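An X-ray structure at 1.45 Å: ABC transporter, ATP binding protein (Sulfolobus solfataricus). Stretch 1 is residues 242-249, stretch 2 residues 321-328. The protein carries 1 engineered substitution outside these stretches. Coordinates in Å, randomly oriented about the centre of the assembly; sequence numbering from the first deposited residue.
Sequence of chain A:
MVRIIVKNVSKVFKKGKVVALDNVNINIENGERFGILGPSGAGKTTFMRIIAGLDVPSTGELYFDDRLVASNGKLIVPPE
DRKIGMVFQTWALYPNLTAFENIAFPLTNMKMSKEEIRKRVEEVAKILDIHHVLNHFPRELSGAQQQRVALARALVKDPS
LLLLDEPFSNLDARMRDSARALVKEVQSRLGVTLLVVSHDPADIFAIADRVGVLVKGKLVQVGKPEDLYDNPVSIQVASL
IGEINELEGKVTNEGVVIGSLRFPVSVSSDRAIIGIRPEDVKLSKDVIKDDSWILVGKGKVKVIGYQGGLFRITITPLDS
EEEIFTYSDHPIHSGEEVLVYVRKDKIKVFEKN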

# COMPACT_ATOMS: atom_id res chain seq x y z
N GLY A 242 -1.81 1.03 8.75
CA GLY A 242 -3.10 1.52 9.21
C GLY A 242 -2.99 2.54 10.33
O GLY A 242 -1.92 2.70 10.92
N GLU A 243 -4.09 3.20 10.64
CA GLU A 243 -4.12 4.17 11.72
C GLU A 243 -3.78 3.53 13.04
O GLU A 243 -4.21 2.42 13.36
CB GLU A 243 -5.50 4.83 11.84
CG GLU A 243 -5.88 5.66 10.64
CD GLU A 243 -6.99 6.65 10.93
OE1 GLU A 243 -7.91 6.28 11.68
OE2 GLU A 243 -6.92 7.79 10.42
N ILE A 244 -2.99 4.26 13.82
CA ILE A 244 -2.64 3.80 15.15
C ILE A 244 -2.25 4.97 16.05
O ILE A 244 -1.68 5.96 15.58
CB ILE A 244 -1.49 2.75 15.10
CG1 ILE A 244 -1.35 2.04 16.44
CG2 ILE A 244 -0.18 3.41 14.69
CD1 ILE A 244 -0.58 0.73 16.39
N ASN A 245 -2.60 4.86 17.33
CA ASN A 245 -2.14 5.76 18.35
C ASN A 245 -0.79 5.30 18.87
O ASN A 245 -0.62 4.13 19.22
CB ASN A 245 -3.13 5.77 19.51
CG ASN A 245 -4.48 6.31 19.11
OD1 ASN A 245 -4.62 7.51 18.91
ND2 ASN A 245 -5.48 5.43 19.01
N GLU A 246 0.16 6.22 18.93
CA GLU A 246 1.50 5.94 19.45
C GLU A 246 1.71 6.74 20.72
O GLU A 246 1.60 7.98 20.70
CB GLU A 246 2.56 6.35 18.42
CG GLU A 246 2.34 5.79 17.03
CD GLU A 246 3.36 6.29 16.02
OE1 GLU A 246 4.44 6.80 16.42
OE2 GLU A 246 3.06 6.17 14.81
N LEU A 247 1.99 6.05 21.82
CA LEU A 247 2.18 6.70 23.11
C LEU A 247 3.45 6.20 23.73
O LEU A 247 3.81 5.05 23.54
CB LEU A 247 1.06 6.36 24.09
CG LEU A 247 -0.36 6.74 23.74
CD1 LEU A 247 -0.95 5.60 22.97
CD2 LEU A 247 -1.16 7.01 25.00
N GLU A 248 4.12 7.04 24.51
CA GLU A 248 5.33 6.65 25.20
C GLU A 248 5.10 6.69 26.70
O GLU A 248 4.49 7.63 27.23
CB GLU A 248 6.50 7.58 24.84
CG GLU A 248 7.81 7.17 25.50
CD GLU A 248 8.96 8.15 25.29
OE1 GLU A 248 9.08 8.70 24.18
OE2 GLU A 248 9.76 8.36 26.24
N GLY A 249 5.59 5.68 27.41
CA GLY A 249 5.44 5.66 28.84
C GLY A 249 6.58 4.99 29.57
O GLY A 249 7.55 4.53 28.97
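Stretch 2 321-328: EEEIFTYS

The two strands run nearly antiparallel, yet no direct backbone-to-backbone hydrogen bond joins them; side chains and waters do that work. The amide of Asn 245 reads the backbone of Phe 325 from both ends: Phe 325 N donates to Asn 245 OD1 at 2.8 Å (169° at the hydrogen), and Asn 245 ND2 donates to Phe 325 O at 3.0 Å (163°).

Residues 324-328 form the strand of stretch 2, preceded by extended but non-strand Glu 322 and Glu 323. Its axis makes an angle of 154° with that of 245-249, signed crossing angle -154°, and approaches it to 7.3 Å. The register pairs Asn 245 CA with Ile 324 CA at 5.6 Å and Leu 247 CA with Glu 322 CA at 6.0 Å. Waters occupy the gap: water 4 donates to Glu 246 O (2.6 Å) and accepts from Glu 323 N (3.1 Å).

At one end, Glu 322, with chi1 and chi2 both m, brings OE2 within 3.0 Å of its donor, Glu 248 N. Nearby, Leu 247 CD2 packs on Ile 324 CG1 at 3.7 Å. Toward the other end, the Phe 325 ring (chi1 p) has Asn 245 ND2 over one face and Glu 243 OE1 at its edge, 3.7 Å from Phe 325 CE1. Tyr 327 OH donates to Glu 243 OE1 at 2.7 Å.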

# COMPACT_ATOMS: atom_id res chain seq x y z
N GLU A 321 0.43 14.79 27.88
CA GLU A 321 0.03 15.38 26.61
C GLU A 321 -0.06 14.33 25.51
O GLU A 321 -0.35 14.67 24.35
CB GLU A 321 1.00 16.50 26.20
CG GLU A 321 0.95 17.68 27.16
CD GLU A 321 1.90 18.79 26.78
OE1 GLU A 321 3.10 18.69 27.11
OE2 GLU A 321 1.45 19.78 26.15
N GLU A 322 0.15 13.06 25.85
CA GLU A 322 0.03 11.98 24.87
C GLU A 322 -1.42 11.86 24.46
O GLU A 322 -2.31 12.04 25.27
CB GLU A 322 0.52 10.66 25.44
CG GLU A 322 1.98 10.65 25.85
CD GLU A 322 2.92 10.75 24.66
OE1 GLU A 322 3.58 11.80 24.50
OE2 GLU A 322 3.00 9.78 23.90
N GLU A 323 -1.65 11.55 23.19
CA GLU A 323 -3.01 11.48 22.68
C GLU A 323 -3.45 10.09 22.26
O GLU A 323 -2.66 9.26 21.81
CB GLU A 323 -3.15 12.39 21.46
CG GLU A 323 -2.95 13.87 21.76
CD GLU A 323 -2.96 14.73 20.50
OE1 GLU A 323 -3.01 14.18 19.38
OE2 GLU A 323 -2.91 15.97 20.65
N ILE A 324 -4.76 9.86 22.40
CA ILE A 324 -5.41 8.68 21.88
C ILE A 324 -6.69 9.16 21.20
O ILE A 324 -7.51 9.89 21.79
CB ILE A 324 -5.77 7.69 22.97
CG1 ILE A 324 -4.53 7.05 23.56
CG2 ILE A 324 -6.69 6.64 22.42
CD1 ILE A 324 -4.87 6.10 24.69
N PHE A 325 -6.85 8.78 19.94
CA PHE A 325 -8.11 9.02 19.25
C PHE A 325 -8.82 7.72 18.94
O PHE A 325 -8.21 6.63 18.80
CB PHE A 325 -7.96 9.87 17.99
CG PHE A 325 -7.21 9.21 16.87
CD1 PHE A 325 -7.86 8.46 15.92
CD2 PHE A 325 -5.83 9.32 16.80
CE1 PHE A 325 -7.15 7.84 14.90
CE2 PHE A 325 -5.12 8.70 15.79
CZ PHE A 325 -5.79 7.96 14.84
N THR A 326 -10.13 7.83 18.85
CA THR A 326 -10.98 6.72 18.50
C THR A 326 -12.22 7.29 17.80
O THR A 326 -12.44 8.50 17.80
CB THR A 326 -11.37 5.93 19.76
OG1 THR A 326 -12.03 4.72 19.37
CG2 THR A 326 -12.40 6.67 20.58
N TYR A 327 -13.02 6.43 17.19
CA TYR A 327 -14.20 6.86 16.44
C TYR A 327 -15.47 6.40 17.13
O TYR A 327 -15.56 5.29 17.63
CB TYR A 327 -14.19 6.35 15.00
CG TYR A 327 -13.02 6.83 14.21
CD1 TYR A 327 -11.89 6.04 14.05
CD2 TYR A 327 -13.03 8.09 13.63
CE1 TYR A 327 -10.82 6.50 13.34
CE2 TYR A 327 -11.95 8.57 12.92
CZ TYR A 327 -10.84 7.76 12.78
OH TYR A 327 -9.75 8.21 12.06
N SER A 328 -16.49 7.26 17.12
CA SER A 328 -17.73 6.94 17.80
C SER A 328 -18.99 7.46 17.11
O SER A 328 -18.94 8.42 16.34
CB SER A 328 -17.70 7.52 19.21
OG SER A 328 -18.89 7.18 19.91
O HOH W 1 -2.83 9.47 18.80
O HOH W 2 4.43 9.37 21.68
O HOH W 3 -0.77 9.14 19.86
O HOH W 4 0.17 10.05 21.17